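Local coordinates for protein carnitinyl-CoA dehydratase (Mycobacterium avium, PDB 3R0O) that probably acts as a carnitinyl-CoA dehydratase (hydratase), a lyase of the crotonase superfamily that adds or removes water on a coenzyme A thioester, at residues A[61-66]-A[104-109]; A[131-136]-A[196-201]. All coordinates share one frame; numbering follows the deposited sequence. Where two conformers were deposited one is given.

Overall arrangement
Going from the N terminus, 61-66 opens strand 62-67. After a 37-residue excursion that includes helix 79-83, the chain returns as 104-109, and interaction 1 closes this first loop just before strand 110-114. That strand lies between 62-67 and 131-135 in the six-stranded sheet. Interaction 2 then runs from strand 131-135 across 59 further residues to the start of helix 198-210. The two loops follow one another in series, neither nesting nor crossing. The centres of the two interactions are about 16 Å apart, yet they touch where T66 CG2 and V199 CG2 come within 3.7 Å. Interaction 1 joins a strand to the loop that leads into its neighbour, interaction 2 strand to helix, and both reach the second subunit.

Interaction 1 (A[61-66]-A[104-109]); sequences WAVVIT and HFIDKP. With EDO (1,2-ethanediol), chain D.
I106, K108 and P109 are the points at which the irregular segment 104-109 meets the beginning of strand 62-67, at W61, A62 and V63. At the start of the segment, H104 offers its carbonyl to a 1,2-ethanediol molecule, probably from the crystallisation liquor; O1 of the diol donates to H104 O at 2.9 Å, and T110 also bonds the diol. I106 CG1 lies 3.8 Å from the same diol O1. In I106, CG1 sits between the backbone N and the carbonyl carbon (chi1 64°), and CD1, extended from it with chi2 near anti, touches V63 CG2 at 4.1 Å, the two side chains crossing at about a right angle. D107 turns to helix 214-225, where its carboxylate forms a salt bridge with R222. K108 brings only the root of its side chain to the strand, CB lying 4.4 Å from W61 O. Its ammonium group is bound by the carbonyls of A54 and V60, so the charged end is held by main-chain oxygens next to the contact. P109 makes the tightest contacts. Its ring carbon CD comes to 3.3 Å from W61 O, while its carbonyl takes the single hydrogen bond between the segments, from V63 N to P109 O (2.8 Å). The N-H points well at the oxygen (159°), and the donor lies nearly in line with the carbonyl bond (171°). A62 CA adds a CH...O contact to P109 O at 3.5 Å. On the second subunit, L173 packs against P109 and W270 against W61. V63 also bonds I111 through the backbone, so the bond from P109 starts the pairing of parallel strands 62-67 and 110-114, neighbours in the central sheet of the crotonase fold.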
ATOM      1  N   TRP A  61     -20.738 -16.602  11.659  1.00 22.42           N
ATOM      2  CA  TRP A  61     -19.520 -16.706  10.850  1.00 21.22           C
ATOM      3  C   TRP A  61     -19.149 -15.444  10.080  1.00 20.09           C
ATOM      4  O   TRP A  61     -18.075 -15.375   9.490  1.00 19.95           O
ATOM      5  CB  TRP A  61     -19.571 -17.920   9.906  1.00 21.93           C
ATOM      6  CG  TRP A  61     -19.716 -19.277  10.605  1.00 23.44           C
ATOM      7  CD1 TRP A  61     -19.674 -19.529  11.956  1.00 24.30           C
ATOM      8  CD2 TRP A  61     -19.875 -20.550   9.966  1.00 22.57           C
ATOM      9  NE1 TRP A  61     -19.830 -20.888  12.188  1.00 25.73           N
ATOM     10  CE2 TRP A  61     -19.951 -21.531  10.985  1.00 25.05           C
ATOM     11  CE3 TRP A  61     -19.965 -20.955   8.631  1.00 23.28           C
ATOM     12  CZ2 TRP A  61     -20.124 -22.893  10.706  1.00 26.55           C
ATOM     13  CZ3 TRP A  61     -20.129 -22.312   8.349  1.00 24.39           C
ATOM     14  CH2 TRP A  61     -20.205 -23.262   9.382  1.00 26.27           C
ATOM     15  N   ALA A  62     -20.032 -14.448  10.097  1.00 19.47           N
ATOM     16  CA  ALA A  62     -19.793 -13.154   9.449  1.00 18.24           C
ATOM     17  C   ALA A  62     -20.762 -12.125   9.993  1.00 17.47           C
ATOM     18  O   ALA A  62     -21.814 -12.473  10.511  1.00 17.03           O
ATOM     19  CB  ALA A  62     -19.921 -13.242   7.950  1.00 18.32           C
ATOM     20  N   VAL A  63     -20.375 -10.855   9.881  1.00 16.41           N
ATOM     21  CA  VAL A  63     -21.160  -9.734  10.361  1.00 15.05           C
ATOM     22  C   VAL A  63     -21.355  -8.730   9.231  1.00 15.53           C
ATOM     23  O   VAL A  63     -20.431  -8.480   8.428  1.00 15.56           O
ATOM     24  CB  VAL A  63     -20.481  -9.048  11.588  1.00 15.63           C
ATOM     25  CG1 VAL A  63     -21.164  -7.748  11.971  1.00 12.71           C
ATOM     26  CG2 VAL A  63     -20.435  -9.997  12.782  1.00 12.58           C
ATOM     27  N   VAL A  64     -22.569  -8.178   9.156  1.00 15.14           N
ATOM     28  CA  VAL A  64     -22.878  -7.080   8.260  1.00 14.58           C
ATOM     29  C   VAL A  64     -23.412  -5.926   9.091  1.00 14.84           C
ATOM     30  O   VAL A  64     -24.271  -6.124   9.958  1.00 14.49           O
ATOM     31  CB  VAL A  64     -23.919  -7.502   7.180  1.00 16.36           C
ATOM     32  CG1 VAL A  64     -24.360  -6.286   6.319  1.00 13.75           C
ATOM     33  CG2 VAL A  64     -23.365  -8.657   6.288  1.00 15.37           C
ATOM     34  N   ILE A  65     -22.873  -4.729   8.861  1.00 14.21           N
ATOM     35  CA  ILE A  65     -23.416  -3.516   9.473  1.00 15.07           C
ATOM     36  C   ILE A  65     -23.964  -2.575   8.386  1.00 14.73           C
ATOM     37  O   ILE A  65     -23.337  -2.394   7.341  1.00 14.90           O
ATOM     38  CB  ILE A  65     -22.349  -2.797  10.374  1.00 15.41           C
ATOM     39  CG1 ILE A  65     -22.992  -1.673  11.198  1.00 14.53           C
ATOM     40  CG2 ILE A  65     -21.172  -2.278   9.544  1.00 14.01           C
ATOM     41  CD1 ILE A  65     -22.164  -1.263  12.470  1.00 12.49           C
ATOM     42  N   THR A  66     -25.134  -1.989   8.627  1.00 14.89           N
ATOM     43  CA  THR A  66     -25.760  -1.095   7.665  1.00 14.28           C
ATOM     44  C   THR A  66     -26.542   0.009   8.399  1.00 15.26           C
ATOM     45  O   THR A  66     -26.677  -0.037   9.630  1.00 14.71           O
ATOM     46  CB  THR A  66     -26.679  -1.919   6.693  1.00 14.86           C
ATOM     47  OG1 THR A  66     -26.919  -1.190   5.472  1.00 15.25           O
ATOM     48  CG2 THR A  66     -28.016  -2.307   7.372  1.00 14.66           C
ATOM     49  N   HIS A 104     -12.330  -2.289  17.781  1.00 14.33           N
ATOM     50  CA  HIS A 104     -13.002  -3.432  18.396  1.00 15.53           C
ATOM     51  C   HIS A 104     -12.789  -4.608  17.447  1.00 15.66           C
ATOM     52  O   HIS A 104     -13.695  -5.023  16.729  1.00 15.51           O
ATOM     53  CB  HIS A 104     -14.495  -3.092  18.614  1.00 14.73           C
ATOM     54  CG  HIS A 104     -15.264  -4.113  19.413  1.00 14.90           C
ATOM     55  ND1 HIS A 104     -16.548  -3.880  19.865  1.00 13.27           N
ATOM     56  CD2 HIS A 104     -14.943  -5.361  19.841  1.00 14.95           C
ATOM     57  CE1 HIS A 104     -16.983  -4.930  20.540  1.00 12.70           C
ATOM     58  NE2 HIS A 104     -16.036  -5.848  20.528  1.00 15.46           N
ATOM     59  N   PHE A 105     -11.558  -5.129  17.418  1.00 16.59           N
ATOM     60  CA  PHE A 105     -11.261  -6.256  16.517  1.00 16.57           C
ATOM     61  C   PHE A 105     -12.033  -7.535  16.925  1.00 16.59           C
ATOM     62  O   PHE A 105     -12.099  -7.854  18.103  1.00 16.79           O
ATOM     63  CB  PHE A 105      -9.745  -6.519  16.458  1.00 17.41           C
ATOM     64  CG  PHE A 105      -9.349  -7.610  15.486  1.00 15.87           C
ATOM     65  CD1 PHE A 105      -8.956  -7.296  14.192  1.00 15.87           C
ATOM     66  CD2 PHE A 105      -9.369  -8.943  15.877  1.00 14.88           C
ATOM     67  CE1 PHE A 105      -8.589  -8.296  13.297  1.00 15.58           C
ATOM     68  CE2 PHE A 105      -9.013  -9.946  14.984  1.00 16.25           C
ATOM     69  CZ  PHE A 105      -8.607  -9.625  13.706  1.00 15.34           C
ATOM     70  N   ILE A 106     -12.642  -8.231  15.953  1.00 16.01           N
ATOM     71  CA  ILE A 106     -13.211  -9.566  16.202  1.00 15.35           C
ATOM     72  C   ILE A 106     -12.752 -10.543  15.118  1.00 16.09           C
ATOM     73  O   ILE A 106     -12.351 -10.129  14.029  1.00 14.71           O
ATOM     74  CB  ILE A 106     -14.757  -9.549  16.281  1.00 15.69           C
ATOM     75  CG1 ILE A 106     -15.405  -9.125  14.952  1.00 15.97           C
ATOM     76  CG2 ILE A 106     -15.229  -8.603  17.391  1.00 16.77           C
ATOM     77  CD1 ILE A 106     -16.915  -9.462  14.855  1.00 17.96           C
ATOM     78  N   ASP A 107     -12.839 -11.843  15.401  1.00 16.55           N
ATOM     79  CA  ASP A 107     -12.387 -12.872  14.465  1.00 16.71           C
ATOM     80  C   ASP A 107     -13.249 -12.984  13.213  1.00 16.05           C
ATOM     81  O   ASP A 107     -12.763 -13.376  12.159  1.00 15.56           O
ATOM     82  CB  ASP A 107     -12.354 -14.232  15.158  1.00 17.62           C
ATOM     83  CG  ASP A 107     -11.290 -14.316  16.243  1.00 18.68           C
ATOM     84  OD1 ASP A 107     -10.185 -13.753  16.083  1.00 19.11           O
ATOM     85  OD2 ASP A 107     -11.561 -14.978  17.250  1.00 18.61           O
ATOM     86  N   LYS A 108     -14.531 -12.646  13.347  1.00 15.98           N
ATOM     87  CA  LYS A 108     -15.517 -12.815  12.282  1.00 16.06           C
ATOM     88  C   LYS A 108     -15.384 -11.696  11.238  1.00 15.69           C
ATOM     89  O   LYS A 108     -15.159 -10.542  11.588  1.00 14.79           O
ATOM     90  CB  LYS A 108     -16.936 -12.825  12.877  1.00 16.89           C
ATOM     91  CG  LYS A 108     -17.087 -13.616  14.191  1.00 17.70           C
ATOM     92  CD  LYS A 108     -16.651 -15.089  14.045  1.00 17.04           C
ATOM     93  CE  LYS A 108     -16.517 -15.765  15.442  1.00 17.46           C
ATOM     94  NZ  LYS A 108     -17.841 -16.125  15.986  1.00 18.01           N
ATOM     95  N   PRO A 109     -15.478 -12.040   9.938  1.00 15.79           N
ATOM     96  CA  PRO A 109     -15.387 -10.990   8.907  1.00 14.95           C
ATOM     97  C   PRO A 109     -16.549 -10.007   8.987  1.00 14.63           C
ATOM     98  O   PRO A 109     -17.691 -10.391   9.282  1.00 14.03           O
ATOM     99  CB  PRO A 109     -15.463 -11.779   7.591  1.00 14.60           C
ATOM    100  CG  PRO A 109     -14.973 -13.063   7.911  1.00 16.27           C
ATOM    101  CD  PRO A 109     -15.483 -13.379   9.325  1.00 16.11           C
TER
HETATM  102  C1  EDO D 270     -15.316  -4.094  13.806  1.00 24.28           C
HETATM  103  O1  EDO D 270     -14.972  -5.427  14.199  1.00 18.79           O
HETATM  104  C2  EDO D 270     -14.508  -3.681  12.583  1.00 25.51           C
HETATM  105  O2  EDO D 270     -14.415  -4.791  11.673  1.00 30.18           O

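Interaction 2 (A[131-136]-A[196-201]); sequences LVIACE and GTVVEA
The apolar contact between strand and helix centres on I133, whose CG2 is 3.9 Å from V198 CG2 and 4.1 Å from A201 CB. One methyl group thus meets both residues, one turn apart on the helix, that face the strand. The side chains of I133 and V198 lie alongside each other, running in opposite senses. In I133, CG2 is anti to the backbone N while CG1 stands beside it (chi1 -64°), and an extended chi2 (-178°) carries CD1 on to A201. Methyl-to-backbone contacts add to this in both directions. V198 CG2 lies 3.4 Å from I133 O and continues over the peptide beyond it, coming to 3.9 Å from C135 N; I133 CD1 in turn lies 3.3 Å from A201 O. This is the strand-to-helix packing of the crotonase core: helix 198-210 follows edge strand 191-193 and lies against the sheet, with V193 touching both I133 and A201, and L205 extending the cover over I133. V198 also touches A113 of the neighbouring strand 110-114, so the residue spans two adjacent strands. No hydrogen bond joins the two segments. Within 196-201, A201 N bonds T197 O at 3.0 Å, closing the first helical turn, and T197, at the N-cap position, directs OG1 to P194 O in the preceding turn. G196, just before it, takes a positive phi (92°) in the loop leading to the helix.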
ATOM      1  N   LEU A 131     -14.635  -5.554   4.486  1.00 12.13           N
ATOM      2  CA  LEU A 131     -15.128  -5.496   3.130  1.00 13.07           C
ATOM      3  C   LEU A 131     -16.220  -4.412   3.063  1.00 13.35           C
ATOM      4  O   LEU A 131     -16.837  -4.066   4.083  1.00 12.97           O
ATOM      5  CB  LEU A 131     -15.685  -6.879   2.758  1.00 13.57           C
ATOM      6  CG  LEU A 131     -14.649  -8.028   2.820  1.00 13.06           C
ATOM      7  CD1 LEU A 131     -15.298  -9.395   2.773  1.00 13.54           C
ATOM      8  CD2 LEU A 131     -13.648  -7.900   1.687  1.00 10.58           C
ATOM      9  N   VAL A 132     -16.442  -3.859   1.877  1.00 13.31           N
ATOM     10  CA  VAL A 132     -17.449  -2.802   1.722  1.00 13.10           C
ATOM     11  C   VAL A 132     -18.251  -2.939   0.441  1.00 13.57           C
ATOM     12  O   VAL A 132     -17.662  -3.079  -0.631  1.00 13.16           O
ATOM     13  CB  VAL A 132     -16.824  -1.363   1.757  1.00 12.62           C
ATOM     14  CG1 VAL A 132     -17.932  -0.312   1.559  1.00 12.50           C
ATOM     15  CG2 VAL A 132     -16.081  -1.111   3.059  1.00 12.71           C
ATOM     16  N   ILE A 133     -19.592  -2.882   0.559  1.00 14.40           N
ATOM     17  CA  ILE A 133     -20.467  -2.742  -0.603  1.00 15.00           C
ATOM     18  C   ILE A 133     -21.211  -1.425  -0.448  1.00 16.32           C
ATOM     19  O   ILE A 133     -21.740  -1.123   0.625  1.00 16.24           O
ATOM     20  CB  ILE A 133     -21.457  -3.927  -0.770  1.00 15.51           C
ATOM     21  CG1 ILE A 133     -20.660  -5.215  -1.028  1.00 15.77           C
ATOM     22  CG2 ILE A 133     -22.402  -3.670  -1.966  1.00 15.43           C
ATOM     23  CD1 ILE A 133     -21.495  -6.443  -1.246  1.00 17.00           C
ATOM     24  N   ALA A 134     -21.190  -0.619  -1.502  1.00 15.82           N
ATOM     25  CA  ALA A 134     -21.877   0.669  -1.469  1.00 16.83           C
ATOM     26  C   ALA A 134     -22.940   0.732  -2.567  1.00 17.22           C
ATOM     27  O   ALA A 134     -22.799   0.102  -3.604  1.00 17.73           O
ATOM     28  CB  ALA A 134     -20.890   1.827  -1.619  1.00 15.35           C
ATOM     29  N   CYS A 135     -23.995   1.485  -2.321  1.00 17.85           N
ATOM     30  CA  CYS A 135     -24.985   1.750  -3.341  1.00 20.59           C
ATOM     31  C   CYS A 135     -24.454   2.875  -4.241  1.00 20.91           C
ATOM     32  O   CYS A 135     -23.493   3.560  -3.869  1.00 20.30           O
ATOM     33  CB  CYS A 135     -26.329   2.111  -2.693  1.00 21.07           C
ATOM     34  SG  CYS A 135     -26.263   3.619  -1.690  1.00 26.87           S
ATOM     35  N   GLU A 136     -25.055   3.025  -5.427  1.00 21.99           N
ATOM     36  CA  GLU A 136     -24.650   3.997  -6.445  1.00 23.18           C
ATOM     37  C   GLU A 136     -24.476   5.393  -5.892  1.00 23.01           C
ATOM     38  O   GLU A 136     -23.487   6.071  -6.191  1.00 22.24           O
ATOM     39  CB  GLU A 136     -25.692   4.044  -7.574  1.00 24.54           C
ATOM     40  CG  GLU A 136     -25.623   2.885  -8.557  1.00 29.57           C
ATOM     41  CD  GLU A 136     -24.397   2.936  -9.469  1.00 35.63           C
ATOM     42  OE1 GLU A 136     -23.849   4.046  -9.660  1.00 41.40           O
ATOM     43  OE2 GLU A 136     -23.977   1.880 -10.006  1.00 37.30           O
ATOM     44  N   GLY A 196     -30.909   0.845  -2.477  1.00 22.88           N
ATOM     45  CA  GLY A 196     -31.952  -0.028  -1.972  1.00 23.30           C
ATOM     46  C   GLY A 196     -31.583  -1.499  -1.934  1.00 23.37           C
ATOM     47  O   GLY A 196     -32.342  -2.288  -1.378  1.00 24.04           O
ATOM     48  N   THR A 197     -30.439  -1.894  -2.498  1.00 21.89           N
ATOM     49  CA  THR A 197     -30.141  -3.339  -2.590  1.00 21.96           C
ATOM     50  C   THR A 197     -28.915  -3.764  -1.812  1.00 21.27           C
ATOM     51  O   THR A 197     -28.498  -4.923  -1.879  1.00 21.54           O
ATOM     52  CB  THR A 197     -29.948  -3.835  -4.043  1.00 22.43           C
ATOM     53  OG1 THR A 197     -28.703  -3.331  -4.558  1.00 21.72           O
ATOM     54  CG2 THR A 197     -31.145  -3.421  -4.958  1.00 22.62           C
ATOM     55  N   VAL A 198     -28.346  -2.829  -1.066  1.00 20.85           N
ATOM     56  CA  VAL A 198     -27.063  -3.033  -0.417  1.00 20.59           C
ATOM     57  C   VAL A 198     -27.059  -4.215   0.606  1.00 20.71           C
ATOM     58  O   VAL A 198     -26.082  -4.979   0.694  1.00 19.83           O
ATOM     59  CB  VAL A 198     -26.542  -1.667   0.140  1.00 20.44           C
ATOM     60  CG1 VAL A 198     -26.916  -1.446   1.615  1.00 19.07           C
ATOM     61  CG2 VAL A 198     -25.074  -1.528  -0.108  1.00 21.90           C
ATOM     62  N   VAL A 199     -28.162  -4.393   1.333  1.00 20.46           N
ATOM     63  CA  VAL A 199     -28.224  -5.468   2.332  1.00 20.81           C
ATOM     64  C   VAL A 199     -28.228  -6.849   1.668  1.00 20.06           C
ATOM     65  O   VAL A 199     -27.488  -7.727   2.110  1.00 19.49           O
ATOM     66  CB  VAL A 199     -29.396  -5.254   3.345  1.00 21.56           C
ATOM     67  CG1 VAL A 199     -29.670  -6.510   4.189  1.00 22.08           C
ATOM     68  CG2 VAL A 199     -29.079  -4.023   4.250  1.00 22.13           C
ATOM     69  N   GLU A 200     -29.019  -7.019   0.604  1.00 19.70           N
ATOM     70  CA  GLU A 200     -29.001  -8.317  -0.067  0.50 20.52           C
ATOM     71  C   GLU A 200     -27.649  -8.558  -0.735  1.00 19.63           C
ATOM     72  O   GLU A 200     -27.155  -9.676  -0.666  1.00 20.63           O
ATOM     73  CB  GLU A 200     -30.195  -8.542  -1.023  0.50 21.10           C
ATOM     74  CG  GLU A 200     -31.573  -8.587  -0.314  0.50 22.88           C
ATOM     75  CD  GLU A 200     -31.724  -9.703   0.729  0.50 24.47           C
ATOM     76  OE1 GLU A 200     -31.261 -10.849   0.488  0.50 24.74           O
ATOM     77  OE2 GLU A 200     -32.340  -9.434   1.790  0.50 24.38           O
ATOM     78  N   ALA A 201     -27.031  -7.532  -1.301  1.00 19.14           N
ATOM     79  CA  ALA A 201     -25.710  -7.679  -1.915  1.00 18.30           C
ATOM     80  C   ALA A 201     -24.663  -8.042  -0.852  1.00 18.05           C
ATOM     81  O   ALA A 201     -23.779  -8.868  -1.094  1.00 17.70           O
ATOM     82  CB  ALA A 201     -25.329  -6.421  -2.685  1.00 17.41           C
TER